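Local coordinates for protein manganese-dependent ADP-ribose/CDP-alcohol diphosphatase (PDB 2NXF) that probably hydrolyses ADP-ribose and CDP-alcohols such as CDP-choline at a dinuclear metal centre of the calcineurin-like phosphoesterase type, at residues R143-D148 with E221-F226; L215-Q220 with H255-C260; L259-G264 with A278-L283. All blocks are in the same frame, centred on the assembly; numbering follows the deposited sequence.

Contact 1: residues R143-D148 with E221-F226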
ATOM      1  N   ARG A 143     -13.220   5.982  -9.439  1.00 22.42           N
ATOM      2  CA  ARG A 143     -11.892   6.566  -9.598  1.00 22.86           C
ATOM      3  C   ARG A 143     -10.948   5.874  -8.633  1.00 23.19           C
ATOM      4  O   ARG A 143     -11.333   5.617  -7.498  1.00 22.83           O
ATOM      5  CB  ARG A 143     -11.916   8.075  -9.361  1.00 22.91           C
ATOM      6  CG  ARG A 143     -10.556   8.716  -9.764  1.00 25.18           C
ATOM      7  CD  ARG A 143     -10.689  10.166 -10.078  1.00 25.74           C
ATOM      8  NE  ARG A 143     -11.660  10.372 -11.142  1.00 24.67           N
ATOM      9  CZ  ARG A 143     -11.363  10.418 -12.439  1.00 24.86           C
ATOM     10  NH1 ARG A 143     -10.100  10.296 -12.857  1.00 24.66           N
ATOM     11  NH2 ARG A 143     -12.325  10.599 -13.313  1.00 23.43           N
ATOM     12  N   PHE A 144      -9.750   5.528  -9.115  1.00 23.04           N
ATOM     13  CA  PHE A 144      -8.680   4.960  -8.275  1.00 23.41           C
ATOM     14  C   PHE A 144      -7.619   6.015  -8.070  1.00 24.11           C
ATOM     15  O   PHE A 144      -7.248   6.726  -9.016  1.00 23.60           O
ATOM     16  CB  PHE A 144      -7.995   3.771  -8.977  1.00 24.79           C
ATOM     17  CG  PHE A 144      -8.751   2.461  -8.897  1.00 26.61           C
ATOM     18  CD1 PHE A 144     -10.098   2.415  -8.580  1.00 28.54           C
ATOM     19  CD2 PHE A 144      -8.093   1.263  -9.183  1.00 28.80           C
ATOM     20  CE1 PHE A 144     -10.779   1.161  -8.523  1.00 30.28           C
ATOM     21  CE2 PHE A 144      -8.763   0.032  -9.125  1.00 28.79           C
ATOM     22  CZ  PHE A 144     -10.088  -0.015  -8.792  1.00 28.73           C
ATOM     23  N   VAL A 145      -7.089   6.086  -6.850  1.00 23.70           N
ATOM     24  CA  VAL A 145      -6.012   7.017  -6.533  1.00 24.57           C
ATOM     25  C   VAL A 145      -4.941   6.193  -5.827  1.00 25.17           C
ATOM     26  O   VAL A 145      -5.241   5.501  -4.845  1.00 25.21           O
ATOM     27  CB  VAL A 145      -6.491   8.152  -5.586  1.00 24.49           C
ATOM     28  CG1 VAL A 145      -5.329   9.103  -5.241  1.00 26.01           C
ATOM     29  CG2 VAL A 145      -7.666   8.947  -6.212  1.00 23.88           C
ATOM     30  N   LEU A 146      -3.708   6.240  -6.326  1.00 25.27           N
ATOM     31  CA  LEU A 146      -2.593   5.564  -5.670  1.00 25.78           C
ATOM     32  C   LEU A 146      -1.720   6.646  -5.076  1.00 26.20           C
ATOM     33  O   LEU A 146      -1.331   7.584  -5.798  1.00 25.41           O
ATOM     34  CB  LEU A 146      -1.749   4.754  -6.673  1.00 26.22           C
ATOM     35  CG  LEU A 146      -2.130   3.277  -6.866  1.00 29.16           C
ATOM     36  CD1 LEU A 146      -3.421   3.207  -7.663  1.00 31.92           C
ATOM     37  CD2 LEU A 146      -0.990   2.506  -7.572  1.00 27.01           C
ATOM     38  N   LEU A 147      -1.435   6.513  -3.779  1.00 25.39           N
ATOM     39  CA  LEU A 147      -0.647   7.505  -3.049  1.00 25.25           C
ATOM     40  C   LEU A 147       0.757   7.008  -2.760  1.00 25.22           C
ATOM     41  O   LEU A 147       1.015   5.782  -2.779  1.00 25.28           O
ATOM     42  CB  LEU A 147      -1.332   7.840  -1.717  1.00 24.85           C
ATOM     43  CG  LEU A 147      -2.760   8.405  -1.769  1.00 25.91           C
ATOM     44  CD1 LEU A 147      -3.240   8.707  -0.350  1.00 27.67           C
ATOM     45  CD2 LEU A 147      -2.802   9.644  -2.670  1.00 25.84           C
ATOM     46  N   ASP A 148       1.645   7.978  -2.491  1.00 25.15           N
ATOM     47  CA  ASP A 148       3.054   7.764  -2.212  1.00 25.73           C
ATOM     48  C   ASP A 148       3.288   8.074  -0.712  1.00 25.31           C
ATOM     49  O   ASP A 148       3.527   9.227  -0.321  1.00 25.75           O
ATOM     50  CB  ASP A 148       3.867   8.732  -3.102  1.00 25.12           C
ATOM     51  CG  ASP A 148       5.382   8.563  -2.970  1.00 26.33           C
ATOM     52  OD1 ASP A 148       5.877   7.766  -2.131  1.00 25.65           O
ATOM     53  OD2 ASP A 148       6.070   9.252  -3.747  1.00 26.93           O
ATOM     54  N   GLU A 221     -18.627  10.546  -8.351  1.00 24.88           N
ATOM     55  CA  GLU A 221     -17.800   9.348  -8.426  1.00 24.53           C
ATOM     56  C   GLU A 221     -17.617   8.736  -7.050  1.00 25.41           C
ATOM     57  O   GLU A 221     -17.718   9.437  -6.027  1.00 25.54           O
ATOM     58  CB  GLU A 221     -16.426   9.685  -9.021  1.00 24.64           C
ATOM     59  CG  GLU A 221     -16.485  10.002 -10.494  1.00 26.99           C
ATOM     60  CD  GLU A 221     -15.153  10.493 -11.036  1.00 27.65           C
ATOM     61  OE1 GLU A 221     -14.229  10.784 -10.237  1.00 27.01           O
ATOM     62  OE2 GLU A 221     -15.057  10.599 -12.280  1.00 28.15           O
ATOM     63  N   ARG A 222     -17.324   7.434  -7.040  1.00 23.70           N
ATOM     64  CA  ARG A 222     -16.888   6.723  -5.834  1.00 24.58           C
ATOM     65  C   ARG A 222     -15.402   6.489  -5.968  1.00 24.19           C
ATOM     66  O   ARG A 222     -14.939   5.939  -6.973  1.00 24.90           O
ATOM     67  CB  ARG A 222     -17.582   5.365  -5.716  1.00 25.15           C
ATOM     68  CG  ARG A 222     -19.087   5.436  -5.820  1.00 27.68           C
ATOM     69  CD  ARG A 222     -19.688   5.912  -4.544  1.00 31.00           C
ATOM     70  NE  ARG A 222     -21.152   5.971  -4.613  1.00 32.98           N
ATOM     71  CZ  ARG A 222     -21.918   6.321  -3.587  1.00 32.86           C
ATOM     72  NH1 ARG A 222     -21.355   6.605  -2.414  1.00 33.24           N
ATOM     73  NH2 ARG A 222     -23.238   6.372  -3.729  1.00 30.52           N
ATOM     74  N   VAL A 223     -14.654   6.900  -4.948  1.00 23.76           N
ATOM     75  CA  VAL A 223     -13.192   6.891  -5.039  1.00 23.04           C
ATOM     76  C   VAL A 223     -12.565   5.856  -4.111  1.00 23.79           C
ATOM     77  O   VAL A 223     -12.877   5.809  -2.916  1.00 24.03           O
ATOM     78  CB  VAL A 223     -12.588   8.272  -4.714  1.00 22.69           C
ATOM     79  CG1 VAL A 223     -11.063   8.268  -4.964  1.00 23.20           C
ATOM     80  CG2 VAL A 223     -13.263   9.352  -5.569  1.00 23.32           C
ATOM     81  N   LEU A 224     -11.677   5.043  -4.674  1.00 24.30           N
ATOM     82  CA  LEU A 224     -10.923   4.081  -3.905  1.00 23.90           C
ATOM     83  C   LEU A 224      -9.488   4.583  -3.870  1.00 24.56           C
ATOM     84  O   LEU A 224      -8.893   4.851  -4.924  1.00 24.92           O
ATOM     85  CB  LEU A 224     -10.942   2.705  -4.581  1.00 23.97           C
ATOM     86  CG  LEU A 224     -12.314   2.005  -4.688  1.00 24.00           C
ATOM     87  CD1 LEU A 224     -13.148   2.506  -5.899  1.00 23.48           C
ATOM     88  CD2 LEU A 224     -12.063   0.518  -4.838  1.00 27.09           C
ATOM     89  N   ILE A 225      -8.918   4.632  -2.667  1.00 24.27           N
ATOM     90  CA  ILE A 225      -7.589   5.201  -2.449  1.00 24.54           C
ATOM     91  C   ILE A 225      -6.682   4.112  -1.923  1.00 25.02           C
ATOM     92  O   ILE A 225      -7.088   3.353  -1.028  1.00 25.76           O
ATOM     93  CB  ILE A 225      -7.679   6.369  -1.456  1.00 24.09           C
ATOM     94  CG1 ILE A 225      -8.645   7.437  -2.011  1.00 25.17           C
ATOM     95  CG2 ILE A 225      -6.288   7.009  -1.197  1.00 25.38           C
ATOM     96  CD1 ILE A 225      -9.019   8.469  -0.977  1.00 29.87           C
ATOM     97  N   PHE A 226      -5.475   4.033  -2.479  1.00 24.45           N
ATOM     98  CA  PHE A 226      -4.544   2.949  -2.163  1.00 25.14           C
ATOM     99  C   PHE A 226      -3.250   3.570  -1.672  1.00 25.35           C
ATOM    100  O   PHE A 226      -2.755   4.533  -2.271  1.00 26.26           O
ATOM    101  CB  PHE A 226      -4.248   2.115  -3.411  1.00 25.37           C
ATOM    102  CG  PHE A 226      -5.467   1.459  -4.004  1.00 24.43           C
ATOM    103  CD1 PHE A 226      -5.846   0.185  -3.624  1.00 25.98           C
ATOM    104  CD2 PHE A 226      -6.259   2.147  -4.945  1.00 25.76           C
ATOM    105  CE1 PHE A 226      -6.983  -0.418  -4.187  1.00 25.30           C
ATOM    106  CE2 PHE A 226      -7.396   1.541  -5.495  1.00 25.91           C
ATOM    107  CZ  PHE A 226      -7.752   0.266  -5.116  1.00 27.05           C
TER
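Arg143 sends CG anti to its backbone N (chi1 -171°) and bends at chi3, while Glu221, with CG anti to its carbonyl carbon, runs extended toward it. The guanidinium then grips the carboxylate side-on, Arg143 NE to Glu221 OE1 at 2.8 Å and Arg143 NH2 to Glu221 OE2 at 2.9 Å. Both oxygens are met on their syn sides and lie close to the guanidinium plane; the two planes are 26° apart. Arg143 NH1 pairs with Glu135 and Glu221 OE1 also takes a bond from Ser216, so the ion pair belongs to a wider polar network. An alanine in place of Arg143 would probably leave both Glu221 and Glu135 without this positive partner.

On the opposite face, Phe226 turns its edge onto Phe144, CE2 lying 3.8 Å from Phe144 CD2, over the rim of that ring, with planes at 57°. Leu224 lies alongside Phe144, its CD1 3.8 Å from Phe144 CE1. Val145 CG2 meets Val223 CG1 (3.7 Å) on the Arg143 face, and just beyond the paired residues Leu147 CD1 touches Ile225 CG2. Five backbone bonds, from Arg143 N to Arg222 O through Leu147 N to Phe226 O, join the strands. This is parallel pairing of neighbouring strands inside the mixed sheet of a calcineurin-like phosphoesterase domain.

Contact 2: residues L215-Q220 with H255-C260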
ATOM      1  N   LEU A 215     -13.314  17.160  -7.142  1.00 22.86           N
ATOM      2  CA  LEU A 215     -13.849  16.929  -8.469  1.00 23.86           C
ATOM      3  C   LEU A 215     -14.705  15.661  -8.477  1.00 22.72           C
ATOM      4  O   LEU A 215     -15.802  15.670  -9.036  1.00 22.95           O
ATOM      5  CB  LEU A 215     -12.735  16.894  -9.507  1.00 24.03           C
ATOM      6  CG  LEU A 215     -11.965  18.228  -9.705  1.00 27.06           C
ATOM      7  CD1 LEU A 215     -11.261  18.094 -11.034  1.00 32.38           C
ATOM      8  CD2 LEU A 215     -12.846  19.471  -9.720  1.00 30.97           C
ATOM      9  N   SER A 216     -14.234  14.608  -7.807  1.00 23.17           N
ATOM     10  CA  SER A 216     -15.031  13.378  -7.664  1.00 22.90           C
ATOM     11  C   SER A 216     -16.372  13.604  -6.974  1.00 22.37           C
ATOM     12  O   SER A 216     -17.390  13.053  -7.410  1.00 23.35           O
ATOM     13  CB  SER A 216     -14.218  12.318  -6.949  1.00 22.76           C
ATOM     14  OG  SER A 216     -13.226  11.826  -7.839  1.00 24.74           O
ATOM     15  N   ASP A 217     -16.400  14.456  -5.947  1.00 22.19           N
ATOM     16  CA  ASP A 217     -17.674  14.820  -5.289  1.00 22.18           C
ATOM     17  C   ASP A 217     -18.668  15.346  -6.326  1.00 22.44           C
ATOM     18  O   ASP A 217     -19.815  14.904  -6.403  1.00 22.90           O
ATOM     19  CB  ASP A 217     -17.482  15.925  -4.226  1.00 22.79           C
ATOM     20  CG  ASP A 217     -16.673  15.465  -3.008  1.00 24.27           C
ATOM     21  OD1 ASP A 217     -16.480  14.248  -2.786  1.00 24.58           O
ATOM     22  OD2 ASP A 217     -16.222  16.357  -2.255  1.00 26.56           O
ATOM     23  N   HIS A 218     -18.218  16.317  -7.115  1.00 21.91           N
ATOM     24  CA  HIS A 218     -19.113  16.959  -8.064  1.00 23.32           C
ATOM     25  C   HIS A 218     -19.496  16.087  -9.249  1.00 24.15           C
ATOM     26  O   HIS A 218     -20.554  16.289  -9.853  1.00 25.45           O
ATOM     27  CB  HIS A 218     -18.517  18.285  -8.495  1.00 22.77           C
ATOM     28  CG  HIS A 218     -18.493  19.284  -7.386  1.00 21.58           C
ATOM     29  ND1 HIS A 218     -19.647  19.828  -6.867  1.00 20.78           N
ATOM     30  CD2 HIS A 218     -17.472  19.796  -6.661  1.00 22.25           C
ATOM     31  CE1 HIS A 218     -19.333  20.670  -5.898  1.00 22.89           C
ATOM     32  NE2 HIS A 218     -18.021  20.664  -5.749  1.00 21.75           N
ATOM     33  N   LYS A 219     -18.652  15.113  -9.559  1.00 24.13           N
ATOM     34  CA  LYS A 219     -18.962  14.140 -10.605  1.00 25.20           C
ATOM     35  C   LYS A 219     -19.741  12.927 -10.088  1.00 25.73           C
ATOM     36  O   LYS A 219     -20.133  12.060 -10.878  1.00 26.29           O
ATOM     37  CB  LYS A 219     -17.695  13.707 -11.335  1.00 25.65           C
ATOM     38  CG  LYS A 219     -16.981  14.851 -12.048  1.00 27.74           C
ATOM     39  CD  LYS A 219     -15.665  14.371 -12.670  1.00 31.97           C
ATOM     40  CE  LYS A 219     -14.598  14.112 -11.650  1.00 37.87           C
ATOM     41  NZ  LYS A 219     -13.403  13.479 -12.272  1.00 41.17           N
ATOM     42  N   GLN A 220     -20.025  12.918  -8.786  1.00 25.42           N
ATOM     43  CA  GLN A 220     -20.672  11.796  -8.103  1.00 25.70           C
ATOM     44  C   GLN A 220     -19.952  10.481  -8.373  1.00 25.64           C
ATOM     45  O   GLN A 220     -20.582   9.437  -8.607  1.00 25.88           O
ATOM     46  CB  GLN A 220     -22.151  11.697  -8.468  1.00 26.30           C
ATOM     47  CG  GLN A 220     -22.969  12.845  -7.931  1.00 28.62           C
ATOM     48  CD  GLN A 220     -24.395  12.756  -8.408  1.00 32.42           C
ATOM     49  OE1 GLN A 220     -24.685  13.017  -9.575  1.00 36.05           O
ATOM     50  NE2 GLN A 220     -25.294  12.362  -7.516  1.00 34.85           N
ATOM     51  N   HIS A 255     -14.857  14.763   2.158  1.00 25.37           N
ATOM     52  CA  HIS A 255     -15.343  14.354   0.842  1.00 25.16           C
ATOM     53  C   HIS A 255     -16.211  13.105   0.859  1.00 25.08           C
ATOM     54  O   HIS A 255     -15.725  12.006   1.172  1.00 25.04           O
ATOM     55  CB  HIS A 255     -14.153  14.133  -0.096  1.00 24.82           C
ATOM     56  CG  HIS A 255     -13.342  15.368  -0.317  1.00 23.79           C
ATOM     57  ND1 HIS A 255     -13.764  16.394  -1.132  1.00 25.39           N
ATOM     58  CD2 HIS A 255     -12.137  15.748   0.177  1.00 24.77           C
ATOM     59  CE1 HIS A 255     -12.859  17.360  -1.126  1.00 26.37           C
ATOM     60  NE2 HIS A 255     -11.856  16.984  -0.351  1.00 25.31           N
ATOM     61  N   GLN A 256     -17.476  13.282   0.459  1.00 25.60           N
ATOM     62  CA  GLN A 256     -18.408  12.157   0.384  1.00 26.33           C
ATOM     63  C   GLN A 256     -18.071  11.131  -0.700  1.00 25.51           C
ATOM     64  O   GLN A 256     -18.558   9.988  -0.652  1.00 25.94           O
ATOM     65  CB  GLN A 256     -19.863  12.636   0.273  1.00 26.98           C
ATOM     66  CG  GLN A 256     -20.408  13.156   1.602  1.00 32.17           C
ATOM     67  CD  GLN A 256     -21.850  12.737   1.872  1.00 37.76           C
ATOM     68  OE1 GLN A 256     -22.750  13.576   1.899  1.00 40.86           O
ATOM     69  NE2 GLN A 256     -22.071  11.433   2.078  1.00 41.38           N
ATOM     70  N   SER A 257     -17.223  11.511  -1.656  1.00 24.33           N
ATOM     71  CA  SER A 257     -16.838  10.598  -2.738  1.00 24.21           C
ATOM     72  C   SER A 257     -15.937   9.448  -2.291  1.00 23.70           C
ATOM     73  O   SER A 257     -15.798   8.463  -3.007  1.00 24.25           O
ATOM     74  CB  SER A 257     -16.152  11.350  -3.884  1.00 24.26           C
ATOM     75  OG  SER A 257     -15.016  12.032  -3.407  1.00 23.74           O
ATOM     76  N   VAL A 258     -15.311   9.567  -1.120  1.00 23.75           N
ATOM     77  CA  VAL A 258     -14.413   8.518  -0.647  1.00 23.87           C
ATOM     78  C   VAL A 258     -15.221   7.249  -0.322  1.00 24.29           C
ATOM     79  O   VAL A 258     -16.145   7.279   0.500  1.00 24.71           O
ATOM     80  CB  VAL A 258     -13.644   8.967   0.599  1.00 23.04           C
ATOM     81  CG1 VAL A 258     -12.749   7.830   1.118  1.00 23.52           C
ATOM     82  CG2 VAL A 258     -12.836  10.263   0.307  1.00 23.39           C
ATOM     83  N   LEU A 259     -14.856   6.154  -0.980  1.00 23.90           N
ATOM     84  CA  LEU A 259     -15.503   4.874  -0.740  1.00 24.71           C
ATOM     85  C   LEU A 259     -14.674   4.109   0.274  1.00 24.85           C
ATOM     86  O   LEU A 259     -15.179   3.700   1.323  1.00 25.20           O
ATOM     87  CB  LEU A 259     -15.670   4.087  -2.043  1.00 25.02           C
ATOM     88  CG  LEU A 259     -16.235   2.664  -1.917  1.00 24.80           C
ATOM     89  CD1 LEU A 259     -17.634   2.630  -1.282  1.00 25.78           C
ATOM     90  CD2 LEU A 259     -16.207   1.988  -3.288  1.00 25.34           C
ATOM     91  N   CYS A 260     -13.386   3.943  -0.027  1.00 24.91           N
ATOM     92  CA  CYS A 260     -12.521   3.203   0.887  1.00 24.63           C
ATOM     93  C   CYS A 260     -11.075   3.630   0.737  1.00 24.64           C
ATOM     94  O   CYS A 260     -10.674   4.202  -0.289  1.00 25.79           O
ATOM     95  CB  CYS A 260     -12.664   1.705   0.650  1.00 25.50           C
ATOM     96  SG  CYS A 260     -12.278   1.182  -1.038  1.00 28.51           S
TER
HETATM   97  O   HOH W   1     -18.393  15.971  -0.084  1.00 24.94           O
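Asp217, near the end of its helix, reaches across to the turn His255-Val258 and meets it with both carboxylate oxygens. The close-packed part gathers round OD1. Ser257 holds this oxygen twice, donating from OG at 2.7 Å and from its backbone N to the same Asp217 OD1 at 3.1 Å. The hydroxyl arrives on the anti side, 33° out of the carboxylate plane, whereas the amide comes nearly in line with the C-O bond and from the other face. The hydroxyl can reach because Ser257 chi1 is 58°, which sets OG between the backbone N and the carbonyl carbon. Beside it, the CB of Ser216 packs on Ser257 OG at 3.6 Å, and both serines are buried.

The other oxygen faces His255, whose ND1 donates to Asp217 OD2 at 2.7 Å in a nearly straight bond (169°). The acceptor lies in the imidazole plane at the ring edge, while ND1 comes to OD2 from its syn side, tilted out of the carboxylate plane, and the two side chains cross at about a right angle. Asp210, bonded to NE2, holds the far end of the same ring; such a pair of carboxylates would probably favour a positively charged imidazole.

The looser side lies toward exposed Gln256, whose side chain leads away from the helix. There a water bridges the gap, accepting from Gln256 N at 2.9 Å and donating only a weak bond to Asp217 OD2. The helix itself closes in a Schellman motif, with Gln220 at positive phi. Far from the metal site, the contact ties the C-terminal end of helix 203-219 to the turn leading into strand 258-263, with Val223 of strand 222-227 packed against both Ser216 and Ser257.

Contact 3: residues L259-G264 with A278-L283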
ATOM      1  N   LEU A 259     -14.856   6.154  -0.980  1.00 23.90           N
ATOM      2  CA  LEU A 259     -15.503   4.874  -0.740  1.00 24.71           C
ATOM      3  C   LEU A 259     -14.674   4.109   0.274  1.00 24.85           C
ATOM      4  O   LEU A 259     -15.179   3.700   1.323  1.00 25.20           O
ATOM      5  CB  LEU A 259     -15.670   4.087  -2.043  1.00 25.02           C
ATOM      6  CG  LEU A 259     -16.235   2.664  -1.917  1.00 24.80           C
ATOM      7  CD1 LEU A 259     -17.634   2.630  -1.282  1.00 25.78           C
ATOM      8  CD2 LEU A 259     -16.207   1.988  -3.288  1.00 25.34           C
ATOM      9  N   CYS A 260     -13.386   3.943  -0.027  1.00 24.91           N
ATOM     10  CA  CYS A 260     -12.521   3.203   0.887  1.00 24.63           C
ATOM     11  C   CYS A 260     -11.075   3.630   0.737  1.00 24.64           C
ATOM     12  O   CYS A 260     -10.674   4.202  -0.289  1.00 25.79           O
ATOM     13  CB  CYS A 260     -12.664   1.705   0.650  1.00 25.50           C
ATOM     14  SG  CYS A 260     -12.278   1.182  -1.038  1.00 28.51           S
ATOM     15  N   PHE A 261     -10.306   3.341   1.781  1.00 23.81           N
ATOM     16  CA  PHE A 261      -8.892   3.604   1.819  1.00 23.88           C
ATOM     17  C   PHE A 261      -8.245   2.259   2.111  1.00 24.46           C
ATOM     18  O   PHE A 261      -8.522   1.647   3.141  1.00 24.59           O
ATOM     19  CB  PHE A 261      -8.599   4.606   2.932  1.00 24.09           C
ATOM     20  CG  PHE A 261      -7.177   5.076   2.951  1.00 24.07           C
ATOM     21  CD1 PHE A 261      -6.820   6.281   2.341  1.00 25.74           C
ATOM     22  CD2 PHE A 261      -6.189   4.290   3.545  1.00 24.53           C
ATOM     23  CE1 PHE A 261      -5.470   6.713   2.348  1.00 25.43           C
ATOM     24  CE2 PHE A 261      -4.851   4.713   3.569  1.00 25.75           C
ATOM     25  CZ  PHE A 261      -4.492   5.921   2.958  1.00 26.55           C
ATOM     26  N   ILE A 262      -7.437   1.783   1.172  1.00 24.05           N
ATOM     27  CA  ILE A 262      -6.908   0.405   1.241  1.00 24.14           C
ATOM     28  C   ILE A 262      -5.400   0.473   1.365  1.00 24.76           C
ATOM     29  O   ILE A 262      -4.731   1.177   0.593  1.00 24.73           O
ATOM     30  CB  ILE A 262      -7.325  -0.410  -0.029  1.00 24.27           C
ATOM     31  CG1 ILE A 262      -8.855  -0.555  -0.081  1.00 23.47           C
ATOM     32  CG2 ILE A 262      -6.696  -1.798  -0.026  1.00 24.46           C
ATOM     33  CD1 ILE A 262      -9.396  -1.079  -1.429  1.00 25.85           C
ATOM     34  N   ALA A 263      -4.863  -0.234   2.360  1.00 24.52           N
ATOM     35  CA  ALA A 263      -3.433  -0.178   2.620  1.00 23.87           C
ATOM     36  C   ALA A 263      -2.871  -1.561   2.915  1.00 24.90           C
ATOM     37  O   ALA A 263      -3.631  -2.504   3.113  1.00 25.01           O
ATOM     38  CB  ALA A 263      -3.153   0.765   3.800  1.00 25.15           C
ATOM     39  N   GLY A 264      -1.544  -1.667   2.937  1.00 25.08           N
ATOM     40  CA  GLY A 264      -0.865  -2.902   3.361  1.00 25.18           C
ATOM     41  C   GLY A 264      -0.065  -2.533   4.602  1.00 25.70           C
ATOM     42  O   GLY A 264      -0.576  -1.848   5.514  1.00 26.12           O
ATOM     43  N   ALA A 278     -16.648   6.250   5.465  1.00 30.63           N
ATOM     44  CA  ALA A 278     -15.571   5.701   4.643  1.00 29.67           C
ATOM     45  C   ALA A 278     -15.019   4.441   5.291  1.00 28.54           C
ATOM     46  O   ALA A 278     -14.835   4.387   6.497  1.00 28.44           O
ATOM     47  CB  ALA A 278     -14.474   6.710   4.454  1.00 29.99           C
ATOM     48  N   GLN A 279     -14.773   3.429   4.475  1.00 26.68           N
ATOM     49  CA  GLN A 279     -14.235   2.171   4.959  1.00 25.27           C
ATOM     50  C   GLN A 279     -12.716   2.182   4.849  1.00 24.94           C
ATOM     51  O   GLN A 279     -12.182   2.511   3.793  1.00 24.85           O
ATOM     52  CB  GLN A 279     -14.815   1.041   4.110  1.00 25.55           C
ATOM     53  CG  GLN A 279     -14.241  -0.308   4.374  1.00 27.30           C
ATOM     54  CD  GLN A 279     -14.876  -0.955   5.573  1.00 29.84           C
ATOM     55  OE1 GLN A 279     -16.106  -1.101   5.631  1.00 29.56           O
ATOM     56  NE2 GLN A 279     -14.049  -1.362   6.546  1.00 29.71           N
ATOM     57  N   HIS A 280     -12.029   1.814   5.930  1.00 23.50           N
ATOM     58  CA  HIS A 280     -10.580   1.592   5.878  1.00 23.96           C
ATOM     59  C   HIS A 280     -10.308   0.111   5.911  1.00 24.11           C
ATOM     60  O   HIS A 280     -10.885  -0.613   6.733  1.00 24.36           O
ATOM     61  CB  HIS A 280      -9.889   2.320   7.032  1.00 23.96           C
ATOM     62  CG  HIS A 280      -9.969   3.809   6.887  1.00 24.19           C
ATOM     63  ND1 HIS A 280      -8.911   4.559   6.435  1.00 24.97           N
ATOM     64  CD2 HIS A 280     -11.013   4.664   7.027  1.00 25.60           C
ATOM     65  CE1 HIS A 280      -9.285   5.825   6.336  1.00 25.15           C
ATOM     66  NE2 HIS A 280     -10.554   5.918   6.701  1.00 26.46           N
ATOM     67  N   ILE A 281      -9.463  -0.337   4.982  1.00 23.92           N
ATOM     68  CA  ILE A 281      -9.111  -1.748   4.892  1.00 24.41           C
ATOM     69  C   ILE A 281      -7.592  -1.861   4.875  1.00 24.33           C
ATOM     70  O   ILE A 281      -6.922  -1.249   4.036  1.00 24.39           O
ATOM     71  CB  ILE A 281      -9.664  -2.401   3.600  1.00 23.45           C
ATOM     72  CG1 ILE A 281     -11.181  -2.187   3.488  1.00 25.38           C
ATOM     73  CG2 ILE A 281      -9.309  -3.903   3.538  1.00 26.79           C
ATOM     74  CD1 ILE A 281     -11.719  -2.438   2.073  1.00 26.80           C
ATOM     75  N   THR A 282      -7.047  -2.628   5.813  1.00 23.19           N
ATOM     76  CA  THR A 282      -5.622  -2.931   5.804  1.00 23.75           C
ATOM     77  C   THR A 282      -5.480  -4.418   5.514  1.00 24.58           C
ATOM     78  O   THR A 282      -5.892  -5.244   6.309  1.00 25.47           O
ATOM     79  CB  THR A 282      -4.951  -2.564   7.149  1.00 24.48           C
ATOM     80  OG1 THR A 282      -5.226  -1.191   7.449  1.00 24.73           O
ATOM     81  CG2 THR A 282      -3.403  -2.787   7.091  1.00 25.19           C
ATOM     82  N   LEU A 283      -4.933  -4.736   4.346  1.00 24.83           N
ATOM     83  CA  LEU A 283      -4.848  -6.118   3.908  1.00 25.23           C
ATOM     84  C   LEU A 283      -3.790  -6.898   4.660  1.00 24.98           C
ATOM     85  O   LEU A 283      -2.659  -6.421   4.841  1.00 24.55           O
ATOM     86  CB  LEU A 283      -4.524  -6.170   2.412  1.00 26.00           C
ATOM     87  CG  LEU A 283      -5.619  -5.692   1.467  1.00 29.36           C
ATOM     88  CD1 LEU A 283      -5.033  -5.583   0.063  1.00 31.49           C
ATOM     89  CD2 LEU A 283      -6.817  -6.670   1.501  1.00 31.00           C
TER
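Phe261 and His280 lean against each other on one face of the sheet, their rings oblique, with planes at 32° and centroids 5.6 Å apart. The touch is made by the root of the phenylalanine: its CB lies 3.5 Å from His280 ND1, with CE1 of the imidazole close behind. Phe261 CG stands anti to its backbone N (chi1 -173°), whereas His280 CG is anti to its carbonyl carbon; these place the two CG atoms differently, and the imidazole end comes closer to the partner strand while the phenyl end leads away. Leu252 of helix 245-253 touches both side chains, and His232 meets the imidazole edge-to-face.

Ile262 and Ile281 occupy the opposite face, side by side and pointing the same way. Ile262 CG1 approaches Ile281 CD1 at 4.0 Å, and its CG2 branch meets Leu283 CD1 from across at 4.1 Å. Leu317 of strand 317-320, in the second sheet, touches Ile281, so this face looks into the interior between the two sheets of the calcineurin-like phosphoesterase fold. The pairing beneath is parallel, the strands inclined by 19°. Its five backbone bonds run from Gln279 N to Leu259 O, rather long at 3.2 Å, to Leu283 N on Ala263 O.

At the first end Cys260 CB sits 3.3 Å from Gln279 O. The Gln279 side chain is bent at chi2, and its NE2 donates to O of the following residue, His280, from above the carbonyl plane. At the other end Thr282 CG2 lies 3.4 Å from Gly264 O, while Thr282 OG1 is bonded to Ala235 O. Gly264 directly precedes the zinc ligand His265, and a bound zinc ion lies about 7 Å from Gly264.

All three contacts reach one mixed sheet, in which strands 142-146, 222-227, 258-263 and 279-282 run parallel side by side. Contact 1 joins the first pair and contact 3 the last, their centres about 10 Å apart. The middle strands bridge them, Ile225 O lying 2.7 Å from Ile262 N. Contact 2, its centre about 10 Å from that of contact 1 and 15 Å from that of contact 3, fastens helix 203-219 near the start of strand 258-263. Along the chain, contacts 1 and 2 interleave; contact 3 begins on Leu259 and Cys260, where contact 2 ends. Strands 222-227 and 258-263 lead, at once or after one glycine, to the zinc ligands His228 and His265, placing both on one sheet's carboxyl-end loops.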